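Local coordinates for protein interleukin-1beta (Gallus gallus, PDB 2WRY) that is a secreted cytokine of the interleukin-1 family that probably signals by binding the interleukin-1 receptor, this chain being the C-terminal beta-trefoil part of the longer protein, at residues A[69-72]-A[77-80]; A[92-97]-A[106-111]. One frame throughout, in Å; residues are numbered along the deposited sequence.

Contact 1 is buried, with its centre about 6 Å from the centre of the chain, and joins two strands that are neighbours in the sheet. Contact 2 lies nearer the surface, about 10 Å from that centre, and ties the end of strand 86-93 and the loop after it to the turn leading into strand 110-115. The chemistry follows the place: backbone bonding, apolar packing and a ring over a glycine in 69-72/77-80; a side-on salt bridge, with an edge carbon of an aromatic ring over the guanidinium, and a Met-aromatic contact in 92-97/106-111. The two meet through strand 76-83, which pairs with strand 86-93; Ser79 OG hydrogen-bonds to Glu92 OE1.

Contact 1: residues A[69-72]-A[77-80]; sequences LGIK and YMSC
Met78 N donates to Leu69 O at 2.9 Å, and the bond is nearly linear, with 168° at the hydrogen. The same carbonyl oxygen takes a CA-H...O contact from Tyr77 CA at 3.4 Å, a second and weaker hold. In the same Leu69-Met78 pair a water takes the place of the second backbone bond: it accepts from Leu69 N at 2.8 Å and donates to Met78 O at 2.7 Å. Gly70 and Tyr77 form an antiparallel non-hydrogen-bonded pair. The segments belong to the beta hairpin of strands 66-71 and 76-83, part of the beta-trefoil of the interleukin-1 family; their short axes stand at 130°, so the strands are markedly twisted from antiparallel. On the Tyr77 side of the sheet the contact is CH-pi. Gly70 CA lies 3.8 Å from the centroid of the Tyr77 ring, over one face but offset toward the rim, and the lack of a side chain at Gly70 lets the ring settle against the backbone. Leu69 N sits at the edge of that ring, in its plane. Apolar packing centres on Met78, whose CG stands beside the backbone N (chi1 -58°). From there SD meets Leu69 CD1 at 3.9 Å, while CG touches Ile71 CD1 at 3.9 Å, the side chains of Ile71 and Met78 crossing at about a right angle. Phe110 also touches Leu69 and Met78, and Leu91 packs on Ile71 and Met78.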
ATOM      1  N   LEU A  69      -3.860   4.275   1.951  1.00 11.87           N
ATOM      2  CA  LEU A  69      -2.605   3.961   2.657  1.00 11.66           C
ATOM      3  C   LEU A  69      -1.738   5.207   2.740  1.00 12.06           C
ATOM      4  O   LEU A  69      -1.128   5.621   1.754  1.00 12.63           O
ATOM      5  CB  LEU A  69      -1.871   2.838   1.954  1.00 11.91           C
ATOM      6  CG  LEU A  69      -2.716   1.566   1.807  1.00 11.40           C
ATOM      7  CD1 LEU A  69      -1.932   0.535   1.023  1.00 12.44           C
ATOM      8  CD2 LEU A  69      -3.087   1.030   3.196  1.00 14.80           C
ATOM      9  N   GLY A  70      -1.741   5.829   3.922  1.00 12.44           N
ATOM     10  CA  GLY A  70      -0.954   7.023   4.163  1.00 12.10           C
ATOM     11  C   GLY A  70       0.436   6.637   4.645  1.00 13.06           C
ATOM     12  O   GLY A  70       0.600   5.669   5.396  1.00 14.17           O
ATOM     13  N   ILE A  71       1.443   7.353   4.163  1.00 13.63           N
ATOM     14  CA  ILE A  71       2.822   7.117   4.579  1.00 13.52           C
ATOM     15  C   ILE A  71       3.032   8.009   5.794  1.00 13.75           C
ATOM     16  O   ILE A  71       3.202   9.236   5.636  1.00 14.60           O
ATOM     17  CB  ILE A  71       3.823   7.482   3.453  1.00 13.94           C
ATOM     18  CG1 ILE A  71       3.425   6.829   2.115  1.00 14.70           C
ATOM     19  CG2 ILE A  71       5.242   7.081   3.857  1.00 14.74           C
ATOM     20  CD1 ILE A  71       3.192   5.301   2.238  1.00 14.05           C
ATOM     21  N   LYS A  72       2.954   7.406   6.988  1.00 13.76           N
ATOM     22  CA  LYS A  72       2.807   8.152   8.235  1.00 14.96           C
ATOM     23  C   LYS A  72       3.971   9.110   8.462  1.00 15.29           C
ATOM     24  O   LYS A  72       5.136   8.723   8.420  1.00 16.84           O
ATOM     25  CB  LYS A  72       2.663   7.196   9.424  1.00 14.58           C
ATOM     26  CG  LYS A  72       2.421   7.937  10.732  1.00 16.66           C
ATOM     27  CD  LYS A  72       2.025   6.883  11.773  1.00 19.38           C
ATOM     28  CE  LYS A  72       1.483   7.524  13.058  1.00 24.48           C
ATOM     29  NZ  LYS A  72       2.456   8.452  13.657  1.00 28.71           N
ATOM     30  N   TYR A  77      -0.016   9.854   0.332  1.00 12.78           N
ATOM     31  CA  TYR A  77      -0.827   8.635   0.187  1.00 12.50           C
ATOM     32  C   TYR A  77      -0.394   7.836  -1.039  1.00 13.32           C
ATOM     33  O   TYR A  77       0.036   8.426  -2.037  1.00 14.11           O
ATOM     34  CB  TYR A  77      -2.323   8.957   0.103  1.00 12.90           C
ATOM     35  CG  TYR A  77      -2.937   9.207   1.462  1.00 13.53           C
ATOM     36  CD1 TYR A  77      -3.577   8.173   2.157  1.00 14.15           C
ATOM     37  CD2 TYR A  77      -2.852  10.456   2.082  1.00 15.34           C
ATOM     38  CE1 TYR A  77      -4.137   8.377   3.397  1.00 15.75           C
ATOM     39  CE2 TYR A  77      -3.423  10.673   3.332  1.00 16.63           C
ATOM     40  CZ  TYR A  77      -4.054   9.614   3.991  1.00 16.89           C
ATOM     41  OH  TYR A  77      -4.587   9.766   5.241  1.00 18.61           O
ATOM     42  N   MET A  78      -0.476   6.496  -0.947  1.00 12.43           N
ATOM     43  CA  MET A  78      -0.191   5.632  -2.108  1.00 12.99           C
ATOM     44  C   MET A  78      -1.316   5.752  -3.115  1.00 12.51           C
ATOM     45  O   MET A  78      -2.484   5.876  -2.739  1.00 13.24           O
ATOM     46  CB  MET A  78      -0.099   4.165  -1.678  1.00 13.81           C
ATOM     47  CG  MET A  78       0.951   3.941  -0.632  1.00 15.20           C
ATOM     48  SD  MET A  78       1.269   2.160  -0.551  1.00 21.07           S
ATOM     49  CE  MET A  78       2.692   2.034  -1.574  1.00 25.23           C
ATOM     50  N   SER A  79      -0.982   5.650  -4.390  1.00 12.58           N
ATOM     51  CA  SER A  79      -2.040   5.597  -5.427  1.00 12.64           C
ATOM     52  C   SER A  79      -1.592   4.717  -6.582  1.00 13.05           C
ATOM     53  O   SER A  79      -0.407   4.523  -6.781  1.00 13.80           O
ATOM     54  CB  SER A  79      -2.372   7.010  -5.940  1.00 14.47           C
ATOM     55  OG  SER A  79      -1.265   7.527  -6.640  1.00 16.28           O
ATOM     56  N   CYS A  80      -2.548   4.191  -7.350  1.00 13.15           N
ATOM     57  CA  CYS A  80      -2.210   3.453  -8.567  1.00 13.38           C
ATOM     58  C   CYS A  80      -2.680   4.240  -9.757  1.00 13.52           C
ATOM     59  O   CYS A  80      -3.845   4.641  -9.824  1.00 13.94           O
ATOM     60  CB  CYS A  80      -2.919   2.112  -8.550  1.00 13.56           C
ATOM     61  SG  CYS A  80      -2.334   1.122  -7.221  1.00 16.74           S
TER
HETATM   62  O   HOH W   1      -3.989   5.452  -0.588  1.00 14.17           O

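Contact 2: residues A[92-97]-A[106-111]; sequences EEADVM and TRFIFY
The Phe108 ring is sandwiched: Met97 CE sits over the centre of one face, 3.6 Å from the centroid, and Arg107 CG lies above the opposite face, offset toward the rim. The methyl approach is a CH-pi contact only 13° off the ring normal. Met97 SD comes in more obliquely, 3.9 Å from the same centroid, which makes this a Met-aromatic contact as well; the bend at chi3 of -78° sets both sulfur and methyl against the ring. Ala94 CB reaches Phe108 CZ at 3.9 Å, also obliquely.

The Arg107 guanidinium has Phe108 CE2 over the centre of one face and the Glu92 carboxylate at its edge. The two charged groups are nearly coplanar, 14° apart, and are joined side-on by two nitrogens. Arg107 NE donates to Glu92 OE1 at 2.8 Å and Arg107 NH2 to Glu92 OE2 at 3.0 Å, both on the syn side of the carboxylate; a third, weak bond runs from NE to OE2. Glu92 OE1 also accepts from Gln90 NE2 and Ser79 OG, so three donors grip that oxygen, while Arg107 NH1 is held by Glu104 O. A leucine in place of Arg107 has no group to pair with Glu92, whose carboxylate would probably be left without its charge mate and freer to turn, held on OE1 by Gln90 and Ser79.

Arg107 and Phe108 are the central residues of a type I beta turn, closed by Ile109 N bonding to Thr106 O at 2.9 Å. Through this turn, the salt bridge joins the end of strand 86-93, and the Met-aromatic contact the loop after it, to the entry of strand 110-115 in the interleukin-1 beta-trefoil.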
ATOM      1  N   GLU A  92       1.694  10.207  -3.639  1.00 15.82           N
ATOM      2  CA  GLU A  92       1.223  11.554  -3.933  1.00 15.94           C
ATOM      3  C   GLU A  92       1.061  12.353  -2.666  1.00 16.49           C
ATOM      4  O   GLU A  92       0.606  11.828  -1.656  1.00 15.04           O
ATOM      5  CB  GLU A  92      -0.155  11.500  -4.631  1.00 16.78           C
ATOM      6  CG  GLU A  92      -0.178  10.805  -5.964  1.00 19.72           C
ATOM      7  CD  GLU A  92      -1.499  10.994  -6.694  1.00 23.49           C
ATOM      8  OE1 GLU A  92      -1.909  10.068  -7.428  1.00 24.27           O
ATOM      9  OE2 GLU A  92      -2.109  12.088  -6.577  1.00 24.61           O
ATOM     10  N   GLU A  93       1.450  13.634  -2.726  1.00 17.57           N
ATOM     11  CA  GLU A  93       1.100  14.556  -1.673  1.00 19.23           C
ATOM     12  C   GLU A  93      -0.402  14.705  -1.747  1.00 19.61           C
ATOM     13  O   GLU A  93      -0.957  15.163  -2.767  1.00 20.75           O
ATOM     14  CB  GLU A  93       1.781  15.917  -1.888  1.00 21.08           C
ATOM     15  CG  GLU A  93       3.279  15.887  -1.714  1.00 24.59           C
ATOM     16  CD  GLU A  93       3.919  17.205  -2.105  1.00 29.63           C
ATOM     17  OE1 GLU A  93       3.585  18.224  -1.477  1.00 32.15           O
ATOM     18  OE2 GLU A  93       4.748  17.216  -3.046  1.00 36.12           O
ATOM     19  N   ALA A  94      -1.085  14.284  -0.699  1.00 18.35           N
ATOM     20  CA  ALA A  94      -2.535  14.397  -0.672  1.00 17.99           C
ATOM     21  C   ALA A  94      -2.920  14.545   0.767  1.00 18.57           C
ATOM     22  O   ALA A  94      -2.294  13.945   1.650  1.00 18.37           O
ATOM     23  CB  ALA A  94      -3.221  13.161  -1.299  1.00 18.44           C
ATOM     24  N   ASP A  95      -3.924  15.375   0.998  1.00 17.57           N
ATOM     25  CA  ASP A  95      -4.535  15.481   2.327  1.00 17.15           C
ATOM     26  C   ASP A  95      -5.528  14.342   2.552  1.00 16.96           C
ATOM     27  O   ASP A  95      -5.788  13.534   1.642  1.00 18.88           O
ATOM     28  CB  ASP A  95      -5.160  16.862   2.482  1.00 17.82           C
ATOM     29  CG  ASP A  95      -4.115  17.973   2.363  1.00 20.18           C
ATOM     30  OD1 ASP A  95      -3.132  17.938   3.137  1.00 23.16           O
ATOM     31  OD2 ASP A  95      -4.244  18.851   1.483  1.00 23.43           O
ATOM     32  N   VAL A  96      -6.040  14.228   3.775  1.00 15.78           N
ATOM     33  CA  VAL A  96      -6.953  13.144   4.092  1.00 15.88           C
ATOM     34  C   VAL A  96      -8.268  13.390   3.377  1.00 15.88           C
ATOM     35  O   VAL A  96      -8.828  14.483   3.453  1.00 17.34           O
ATOM     36  CB  VAL A  96      -7.171  13.006   5.609  1.00 15.90           C
ATOM     37  CG1 VAL A  96      -8.002  11.742   5.910  1.00 17.73           C
ATOM     38  CG2 VAL A  96      -5.842  12.963   6.335  1.00 16.10           C
ATOM     39  N   MET A  97      -8.743  12.376   2.665  1.00 15.76           N
ATOM     40  CA  MET A  97      -9.920  12.500   1.812  1.00 16.63           C
ATOM     41  C   MET A  97     -11.158  11.923   2.483  1.00 16.78           C
ATOM     42  O   MET A  97     -11.225  10.744   2.818  1.00 16.78           O
ATOM     43  CB  MET A  97      -9.644  11.838   0.460  1.00 17.06           C
ATOM     44  CG  MET A  97      -8.664  12.652  -0.376  1.00 21.23           C
ATOM     45  SD  MET A  97      -7.824  11.657  -1.597  1.00 24.99           S
ATOM     46  CE  MET A  97      -6.582  10.830  -0.573  1.00 25.51           C
ATOM     47  N   THR A 106     -10.549   7.198  -6.980  1.00 15.44           N
ATOM     48  CA  THR A 106     -10.440   5.764  -6.666  1.00 15.35           C
ATOM     49  C   THR A 106      -8.988   5.254  -6.744  1.00 14.46           C
ATOM     50  O   THR A 106      -8.675   4.200  -6.158  1.00 14.62           O
ATOM     51  CB  THR A 106     -11.423   4.931  -7.509  1.00 16.58           C
ATOM     52  OG1 THR A 106     -12.759   5.343  -7.175  1.00 19.00           O
ATOM     53  CG2 THR A 106     -11.281   3.445  -7.213  1.00 18.13           C
ATOM     54  N   ARG A 107      -8.090   6.019  -7.382  1.00 13.54           N
ATOM     55  CA  ARG A 107      -6.651   5.686  -7.415  1.00 13.48           C
ATOM     56  C   ARG A 107      -6.061   5.476  -6.019  1.00 12.78           C
ATOM     57  O   ARG A 107      -5.072   4.731  -5.863  1.00 13.13           O
ATOM     58  CB  ARG A 107      -5.838   6.764  -8.174  1.00 13.85           C
ATOM     59  CG  ARG A 107      -5.666   8.095  -7.437  1.00 15.12           C
ATOM     60  CD  ARG A 107      -5.003   9.079  -8.364  1.00 16.37           C
ATOM     61  NE  ARG A 107      -4.626  10.351  -7.748  1.00 17.34           N
ATOM     62  CZ  ARG A 107      -5.426  11.410  -7.688  1.00 16.49           C
ATOM     63  NH1 ARG A 107      -6.683  11.324  -8.119  1.00 17.84           N
ATOM     64  NH2 ARG A 107      -4.997  12.541  -7.139  1.00 17.91           N
ATOM     65  N   PHE A 108      -6.661   6.124  -5.014  1.00 12.90           N
ATOM     66  CA  PHE A 108      -6.156   6.031  -3.645  1.00 12.06           C
ATOM     67  C   PHE A 108      -6.682   4.845  -2.869  1.00 12.24           C
ATOM     68  O   PHE A 108      -6.202   4.598  -1.771  1.00 12.93           O
ATOM     69  CB  PHE A 108      -6.555   7.275  -2.855  1.00 11.96           C
ATOM     70  CG  PHE A 108      -5.842   8.511  -3.314  1.00 12.15           C
ATOM     71  CD1 PHE A 108      -4.472   8.666  -3.084  1.00 14.35           C
ATOM     72  CD2 PHE A 108      -6.545   9.524  -3.966  1.00 14.19           C
ATOM     73  CE1 PHE A 108      -3.796   9.824  -3.485  1.00 15.50           C
ATOM     74  CE2 PHE A 108      -5.870  10.691  -4.395  1.00 14.95           C
ATOM     75  CZ  PHE A 108      -4.511  10.838  -4.153  1.00 15.14           C
ATOM     76  N   ILE A 109      -7.667   4.129  -3.417  1.00 12.00           N
ATOM     77  CA  ILE A 109      -8.330   3.059  -2.671  1.00 12.57           C
ATOM     78  C   ILE A 109      -7.754   1.683  -3.011  1.00 12.48           C
ATOM     79  O   ILE A 109      -7.553   1.344  -4.178  1.00 12.80           O
ATOM     80  CB  ILE A 109      -9.885   3.074  -2.888  1.00 13.44           C
ATOM     81  CG1 ILE A 109     -10.499   4.368  -2.346  1.00 15.01           C
ATOM     82  CG2 ILE A 109     -10.569   1.854  -2.236  1.00 13.81           C
ATOM     83  CD1 ILE A 109     -10.293   4.563  -0.841  1.00 18.57           C
ATOM     84  N   PHE A 110      -7.481   0.919  -1.960  1.00 11.17           N
ATOM     85  CA  PHE A 110      -7.061  -0.488  -2.044  1.00 11.51           C
ATOM     86  C   PHE A 110      -8.019  -1.306  -1.226  1.00 12.47           C
ATOM     87  O   PHE A 110      -8.570  -0.816  -0.245  1.00 14.19           O
ATOM     88  CB  PHE A 110      -5.643  -0.674  -1.482  1.00 12.34           C
ATOM     89  CG  PHE A 110      -4.592   0.103  -2.243  1.00 10.53           C
ATOM     90  CD1 PHE A 110      -4.408   1.475  -2.017  1.00 11.61           C
ATOM     91  CD2 PHE A 110      -3.794  -0.527  -3.203  1.00 11.60           C
ATOM     92  CE1 PHE A 110      -3.422   2.202  -2.733  1.00 12.34           C
ATOM     93  CE2 PHE A 110      -2.815   0.183  -3.941  1.00 13.48           C
ATOM     94  CZ  PHE A 110      -2.642   1.569  -3.706  1.00 13.72           C
ATOM     95  N   TYR A 111      -8.239  -2.562  -1.620  1.00 11.78           N
ATOM     96  CA  TYR A 111      -8.928  -3.488  -0.726  1.00 13.07           C
ATOM     97  C   TYR A 111      -7.929  -4.239   0.116  1.00 13.28           C
ATOM     98  O   TYR A 111      -6.998  -4.881  -0.393  1.00 13.42           O
ATOM     99  CB  TYR A 111      -9.805  -4.438  -1.525  1.00 13.74           C
ATOM    100  CG  TYR A 111     -10.938  -3.694  -2.198  1.00 16.10           C
ATOM    101  CD1 TYR A 111     -12.029  -3.237  -1.448  1.00 18.55           C
ATOM    102  CD2 TYR A 111     -10.924  -3.435  -3.562  1.00 19.47           C
ATOM    103  CE1 TYR A 111     -13.088  -2.568  -2.040  1.00 19.98           C
ATOM    104  CE2 TYR A 111     -11.999  -2.729  -4.170  1.00 20.16           C
ATOM    105  CZ  TYR A 111     -13.068  -2.313  -3.386  1.00 19.68           C
ATOM    106  OH  TYR A 111     -14.149  -1.618  -3.930  1.00 24.91           O
TER